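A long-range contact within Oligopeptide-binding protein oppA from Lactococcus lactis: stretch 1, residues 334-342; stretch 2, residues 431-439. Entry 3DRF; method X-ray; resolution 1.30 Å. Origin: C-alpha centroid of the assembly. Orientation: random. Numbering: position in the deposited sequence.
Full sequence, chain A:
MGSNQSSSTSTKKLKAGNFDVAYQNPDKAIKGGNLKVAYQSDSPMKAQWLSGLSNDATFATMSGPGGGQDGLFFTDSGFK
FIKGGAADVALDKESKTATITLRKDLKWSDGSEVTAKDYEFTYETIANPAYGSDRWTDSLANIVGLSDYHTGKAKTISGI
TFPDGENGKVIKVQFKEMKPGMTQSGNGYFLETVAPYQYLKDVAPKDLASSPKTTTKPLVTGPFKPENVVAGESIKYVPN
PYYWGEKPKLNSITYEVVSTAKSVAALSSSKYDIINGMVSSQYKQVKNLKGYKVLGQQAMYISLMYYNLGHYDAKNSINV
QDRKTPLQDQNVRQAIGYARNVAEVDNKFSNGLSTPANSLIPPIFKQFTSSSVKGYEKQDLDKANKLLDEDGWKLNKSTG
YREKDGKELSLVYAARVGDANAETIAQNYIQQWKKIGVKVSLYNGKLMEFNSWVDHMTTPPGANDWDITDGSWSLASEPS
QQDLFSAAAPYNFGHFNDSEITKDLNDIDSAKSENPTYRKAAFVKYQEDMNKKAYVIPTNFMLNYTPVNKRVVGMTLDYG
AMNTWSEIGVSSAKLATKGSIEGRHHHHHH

Stretch 1, residues 334-342: QAIGYARNV
Stretch 2 (431-439) QQWKKIGVK

Two helical segments, each entering from earlier in the chain, meet with their axes 9.3 Å apart at closest approach and their N-to-C directions 123° apart, closer to antiparallel than parallel. Residues 334-338 and 431-434 are helical; the register is set by Ala339 CA and Gln432 CA, 5.9 Å apart. Beyond the helices, Arg340 turns extended (phi/psi -68/152), while Ile436 (-104/13) leads into Gly437, whose positive phi (76/28) favours glycine, and then into Val438 (-111/123).

One hydrogen bond joins the stretches: Trp433 NE1 donates to Ile336 O at 3.0 Å and 166°, nearly straight because the carbonyl lies at the indole edge, near the ring plane. Rotamer m (chi1 -72°, chi2 -32°) brings the ring there.

Apolar contacts accompany this bond. Ala339 points toward stretch 2, its small CB reaching both Trp433 CD1 (3.7 Å) and Ile436 CD1 (3.6 Å). Ile336, mt, places CG2 3.6 Å from Trp433 CE2 and CD1 4.3 Å from Val438 CG1. Ile436 is pt and Val438 t. The aliphatic part of Arg340, chi1 m, packs too: CG lies 3.6 Å from Trp433 CZ2.

Gln432, mm, fits by its aliphatic portion: CB is 3.2 Å from Ala339 O, and CG 3.4 Å from Asn341 OD1. Within stretch 2, Gln432 OE1 accepts a hydrogen bond from Lys435 NZ at 2.8 Å.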

ATOM      1  N   GLN A 334     -23.126  -8.856   1.364  1.00  6.89           N
ATOM      2  CA  GLN A 334     -23.720  -7.638   1.903  1.00  7.30           C
ATOM      3  C   GLN A 334     -24.109  -7.810   3.384  1.00  7.20           C
ATOM      4  O   GLN A 334     -23.819  -6.975   4.195  1.00  7.62           O
ATOM      5  CB  GLN A 334     -24.972  -7.255   1.082  1.00  7.23           C
ATOM      6  CG  GLN A 334     -24.642  -6.750  -0.382  1.00  7.53           C
ATOM      7  CD  GLN A 334     -25.890  -6.453  -1.163  1.00  9.04           C
ATOM      8  OE1 GLN A 334     -26.949  -6.754  -0.725  1.00 10.87           O
ATOM      9  NE2 GLN A 334     -25.742  -5.804  -2.289  1.00  9.06           N
ATOM     10  N   ALA A 335     -24.709  -8.964   3.694  1.00  7.00           N
ATOM     11  CA  ALA A 335     -25.195  -9.237   5.068  1.00  7.07           C
ATOM     12  C   ALA A 335     -24.019  -9.216   6.077  1.00  7.40           C
ATOM     13  O   ALA A 335     -24.102  -8.662   7.117  1.00  7.87           O
ATOM     14  CB  ALA A 335     -25.999 -10.602   5.138  1.00  7.87           C
ATOM     15  N   ILE A 336     -22.927  -9.850   5.672  1.00  7.51           N
ATOM     16  CA  ILE A 336     -21.746  -9.960   6.544  1.00  7.89           C
ATOM     17  C   ILE A 336     -21.155  -8.541   6.804  1.00  7.77           C
ATOM     18  O   ILE A 336     -20.715  -8.241   7.842  1.00  7.36           O
ATOM     19  CB  ILE A 336     -20.768 -10.990   5.957  1.00  7.65           C
ATOM     20  CG1 ILE A 336     -21.366 -12.395   6.130  1.00  9.06           C
ATOM     21  CG2 ILE A 336     -19.338 -10.903   6.646  1.00  8.24           C
ATOM     22  CD1 ILE A 336     -20.580 -13.527   5.391  1.00  9.99           C
ATOM     23  N   GLY A 337     -21.232  -7.679   5.785  1.00  7.60           N
ATOM     24  CA  GLY A 337     -20.868  -6.257   5.939  1.00  7.58           C
ATOM     25  C   GLY A 337     -21.800  -5.475   6.887  1.00  8.07           C
ATOM     26  O   GLY A 337     -21.361  -4.824   7.747  1.00  8.31           O
ATOM     27  N   TYR A 338     -23.109  -5.672   6.705  1.00  7.64           N
ATOM     28  CA  TYR A 338     -24.087  -4.952   7.574  1.00  8.06           C
ATOM     29  C   TYR A 338     -24.041  -5.393   9.045  1.00  7.41           C
ATOM     30  O   TYR A 338     -24.435  -4.670   9.899  1.00  8.49           O
ATOM     31  CB  TYR A 338     -25.533  -5.076   7.041  1.00  8.34           C
ATOM     32  CG  TYR A 338     -25.794  -4.207   5.822  1.00  8.35           C
ATOM     33  CD1 TYR A 338     -25.662  -2.826   5.891  1.00 10.09           C
ATOM     34  CD2 TYR A 338     -26.185  -4.769   4.609  1.00  9.77           C
ATOM     35  CE1 TYR A 338     -25.894  -2.000   4.767  1.00  9.92           C
ATOM     36  CE2 TYR A 338     -26.429  -3.960   3.486  1.00 10.37           C
ATOM     37  CZ  TYR A 338     -26.274  -2.581   3.589  1.00 10.88           C
ATOM     38  OH  TYR A 338     -26.515  -1.811   2.484  1.00 12.61           O
ATOM     39  N   ALA A 339     -23.585  -6.600   9.283  1.00  7.38           N
ATOM     40  CA  ALA A 339     -23.599  -7.166  10.679  1.00  7.76           C
ATOM     41  C   ALA A 339     -22.448  -6.608  11.545  1.00  7.43           C
ATOM     42  O   ALA A 339     -22.503  -6.641  12.719  1.00  8.30           O
ATOM     43  CB  ALA A 339     -23.478  -8.671  10.607  1.00  7.95           C
ATOM     44  N   ARG A 340     -21.360  -6.132  10.931  1.00  7.46           N
ATOM     45  CA  ARG A 340     -20.262  -5.584  11.757  1.00  7.55           C
ATOM     46  C   ARG A 340     -20.697  -4.278  12.454  1.00  7.67           C
ATOM     47  O   ARG A 340     -21.526  -3.564  11.995  1.00  8.35           O
ATOM     48  CB  ARG A 340     -18.965  -5.286  10.924  1.00  7.32           C
ATOM     49  CG  ARG A 340     -18.255  -6.571  10.402  1.00  7.47           C
ATOM     50  CD  ARG A 340     -16.803  -6.252   9.971  1.00  7.62           C
ATOM     51  NE  ARG A 340     -16.779  -5.241   8.907  1.00  7.32           N
ATOM     52  CZ  ARG A 340     -15.651  -4.711   8.459  1.00  7.57           C
ATOM     53  NH1 ARG A 340     -15.706  -3.812   7.534  1.00  8.15           N
ATOM     54  NH2 ARG A 340     -14.498  -5.106   8.967  1.00  7.86           N
ATOM     55  N   ASN A 341     -20.059  -4.060  13.612  1.00  8.31           N
ATOM     56  CA  ASN A 341     -20.228  -2.859  14.391  1.00  8.11           C
ATOM     57  C   ASN A 341     -18.953  -2.002  14.428  1.00  8.04           C
ATOM     58  O   ASN A 341     -18.396  -1.759  15.454  1.00  8.25           O
ATOM     59  CB  ASN A 341     -20.670  -3.229  15.837  1.00  8.49           C
ATOM     60  CG  ASN A 341     -19.717  -4.174  16.528  1.00  8.31           C
ATOM     61  OD1 ASN A 341     -18.979  -4.863  15.951  1.00  8.33           O
ATOM     62  ND2 ASN A 341     -19.779  -4.165  17.848  1.00  9.53           N
ATOM     63  N   VAL A 342     -18.560  -1.521  13.252  1.00  7.78           N
ATOM     64  CA  VAL A 342     -17.280  -0.833  13.123  1.00  7.85           C
ATOM     65  C   VAL A 342     -17.283   0.484  13.935  1.00  8.19           C
ATOM     66  O   VAL A 342     -16.320   0.809  14.535  1.00  7.34           O
ATOM     67  CB  VAL A 342     -16.960  -0.562  11.623  1.00  7.57           C
ATOM     68  CG1 VAL A 342     -15.725   0.233  11.494  1.00  8.96           C
ATOM     69  CG2 VAL A 342     -16.840  -1.892  10.885  1.00  8.54           C
ATOM     70  N   GLN A 431     -18.895 -12.640  17.100  1.00  9.15           N
ATOM     71  CA  GLN A 431     -20.125 -12.500  17.865  1.00  9.55           C
ATOM     72  C   GLN A 431     -21.212 -11.797  17.053  1.00  8.89           C
ATOM     73  O   GLN A 431     -22.308 -12.231  17.061  1.00  8.94           O
ATOM     74  CB  GLN A 431     -19.828 -11.724  19.160  1.00 10.33           C
ATOM     75  CG  GLN A 431     -21.052 -11.357  19.969  1.00 13.44           C
ATOM     76  CD  GLN A 431     -20.791 -10.292  21.032  1.00 16.20           C
ATOM     77  OE1 GLN A 431     -19.709  -9.746  21.175  1.00 16.93           O
ATOM     78  NE2 GLN A 431     -21.827 -10.033  21.817  1.00 18.02           N
ATOM     79  N   GLN A 432     -20.899 -10.739  16.313  1.00  8.41           N
ATOM     80  CA  GLN A 432     -21.927 -10.103  15.487  1.00  8.35           C
ATOM     81  C   GLN A 432     -22.417 -11.060  14.370  1.00  8.37           C
ATOM     82  O   GLN A 432     -23.584 -11.129  14.093  1.00  8.47           O
ATOM     83  CB  GLN A 432     -21.427  -8.769  14.855  1.00  8.53           C
ATOM     84  CG  GLN A 432     -20.829  -7.748  15.836  1.00  8.99           C
ATOM     85  CD  GLN A 432     -21.711  -7.498  17.070  1.00  9.49           C
ATOM     86  OE1 GLN A 432     -22.851  -7.182  16.960  1.00 10.00           O
ATOM     87  NE2 GLN A 432     -21.123  -7.653  18.211  1.00 11.43           N
ATOM     88  N   TRP A 433     -21.502 -11.796  13.772  1.00  7.79           N
ATOM     89  CA  TRP A 433     -21.863 -12.727  12.726  1.00  8.24           C
ATOM     90  C   TRP A 433     -22.748 -13.892  13.252  1.00  8.51           C
ATOM     91  O   TRP A 433     -23.631 -14.310  12.591  1.00  8.43           O
ATOM     92  CB  TRP A 433     -20.552 -13.183  12.032  1.00  8.01           C
ATOM     93  CG  TRP A 433     -19.976 -12.039  11.167  1.00  8.27           C
ATOM     94  CD1 TRP A 433     -20.673 -11.112  10.530  1.00  8.26           C
ATOM     95  CD2 TRP A 433     -18.600 -11.719  10.965  1.00  6.89           C
ATOM     96  NE1 TRP A 433     -19.852 -10.231   9.882  1.00  7.15           N
ATOM     97  CE2 TRP A 433     -18.562 -10.587  10.134  1.00  7.26           C
ATOM     98  CE3 TRP A 433     -17.407 -12.302  11.367  1.00  6.94           C
ATOM     99  CZ2 TRP A 433     -17.363 -10.008   9.695  1.00  7.45           C
ATOM    100  CZ3 TRP A 433     -16.178 -11.711  10.942  1.00  6.95           C
ATOM    101  CH2 TRP A 433     -16.176 -10.563  10.131  1.00  7.00           C
ATOM    102  N   LYS A 434     -22.476 -14.320  14.470  1.00  8.81           N
ATOM    103  CA  LYS A 434     -23.353 -15.311  15.117  1.00  9.54           C
ATOM    104  C   LYS A 434     -24.795 -14.764  15.251  1.00  9.52           C
ATOM    105  O   LYS A 434     -25.722 -15.503  15.067  1.00  9.88           O
ATOM    106  CB  LYS A 434     -22.751 -15.720  16.454  1.00  9.99           C
ATOM    107  CG  LYS A 434     -23.608 -16.774  17.212  1.00 11.83           C
ATOM    108  CD  LYS A 434     -22.870 -17.237  18.461  1.00 14.25           C
ATOM    109  CE  LYS A 434     -23.617 -18.391  19.208  1.00 16.38           C
ATOM    110  NZ  LYS A 434     -23.016 -18.595  20.566  1.00 19.96           N
ATOM    111  N   LYS A 435     -24.943 -13.482  15.556  1.00 10.14           N
ATOM    112  CA  LYS A 435     -26.283 -12.856  15.611  1.00 10.98           C
ATOM    113  C   LYS A 435     -27.054 -12.986  14.307  1.00 10.81           C
ATOM    114  O   LYS A 435     -28.262 -12.998  14.330  1.00 13.11           O
ATOM    115  CB  LYS A 435     -26.235 -11.366  16.002  1.00 11.12           C
ATOM    116  CG  LYS A 435     -25.610 -11.053  17.379  1.00 11.76           C
ATOM    117  CD  LYS A 435     -25.472  -9.516  17.561  1.00 11.87           C
ATOM    118  CE  LYS A 435     -24.806  -9.162  18.854  1.00 12.07           C
ATOM    119  NZ  LYS A 435     -24.747  -7.729  18.978  1.00 12.70           N
ATOM    120  N   ILE A 436     -26.368 -13.066  13.182  1.00 10.04           N
ATOM    121  CA  ILE A 436     -27.064 -13.240  11.873  1.00  9.60           C
ATOM    122  C   ILE A 436     -26.987 -14.663  11.318  1.00  9.04           C
ATOM    123  O   ILE A 436     -27.284 -14.887  10.214  1.00  9.58           O
ATOM    124  CB  ILE A 436     -26.605 -12.220  10.781  1.00  9.43           C
ATOM    125  CG1 ILE A 436     -25.106 -12.420  10.453  1.00  9.43           C
ATOM    126  CG2 ILE A 436     -26.916 -10.709  11.245  1.00 10.66           C
ATOM    127  CD1 ILE A 436     -24.651 -11.762   9.137  1.00 10.48           C
ATOM    128  N   GLY A 437     -26.579 -15.598  12.148  1.00  8.68           N
ATOM    129  CA  GLY A 437     -26.567 -17.013  11.811  1.00  8.56           C
ATOM    130  C   GLY A 437     -25.440 -17.473  10.888  1.00  8.45           C
ATOM    131  O   GLY A 437     -25.542 -18.439  10.231  1.00  8.52           O
ATOM    132  N   VAL A 438     -24.339 -16.751  10.975  1.00  8.73           N
ATOM    133  CA  VAL A 438     -23.118 -17.099  10.237  1.00  8.60           C
ATOM    134  C   VAL A 438     -22.060 -17.557  11.241  1.00  8.68           C
ATOM    135  O   VAL A 438     -21.723 -16.854  12.156  1.00  9.11           O
ATOM    136  CB  VAL A 438     -22.612 -15.882   9.436  1.00  8.72           C
ATOM    137  CG1 VAL A 438     -21.307 -16.272   8.656  1.00  8.85           C
ATOM    138  CG2 VAL A 438     -23.727 -15.423   8.471  1.00  9.56           C
ATOM    139  N   LYS A 439     -21.563 -18.757  11.043  1.00  8.96           N
ATOM    140  CA  LYS A 439     -20.528 -19.326  11.881  1.00  9.54           C
ATOM    141  C   LYS A 439     -19.144 -18.993  11.305  1.00  9.21           C
ATOM    142  O   LYS A 439     -18.798 -19.375  10.248  1.00 11.03           O
ATOM    143  CB  LYS A 439     -20.656 -20.849  12.009  1.00 10.21           C
ATOM    144  CG  LYS A 439     -19.692 -21.416  13.055  1.00 13.51           C
ATOM    145  CD  LYS A 439     -19.564 -22.925  12.929  1.00 18.35           C
ATOM    146  CE  LYS A 439     -20.713 -23.544  13.537  1.00 21.74           C
ATOM    147  NZ  LYS A 439     -20.624 -25.055  13.582  1.00 24.40           N
TER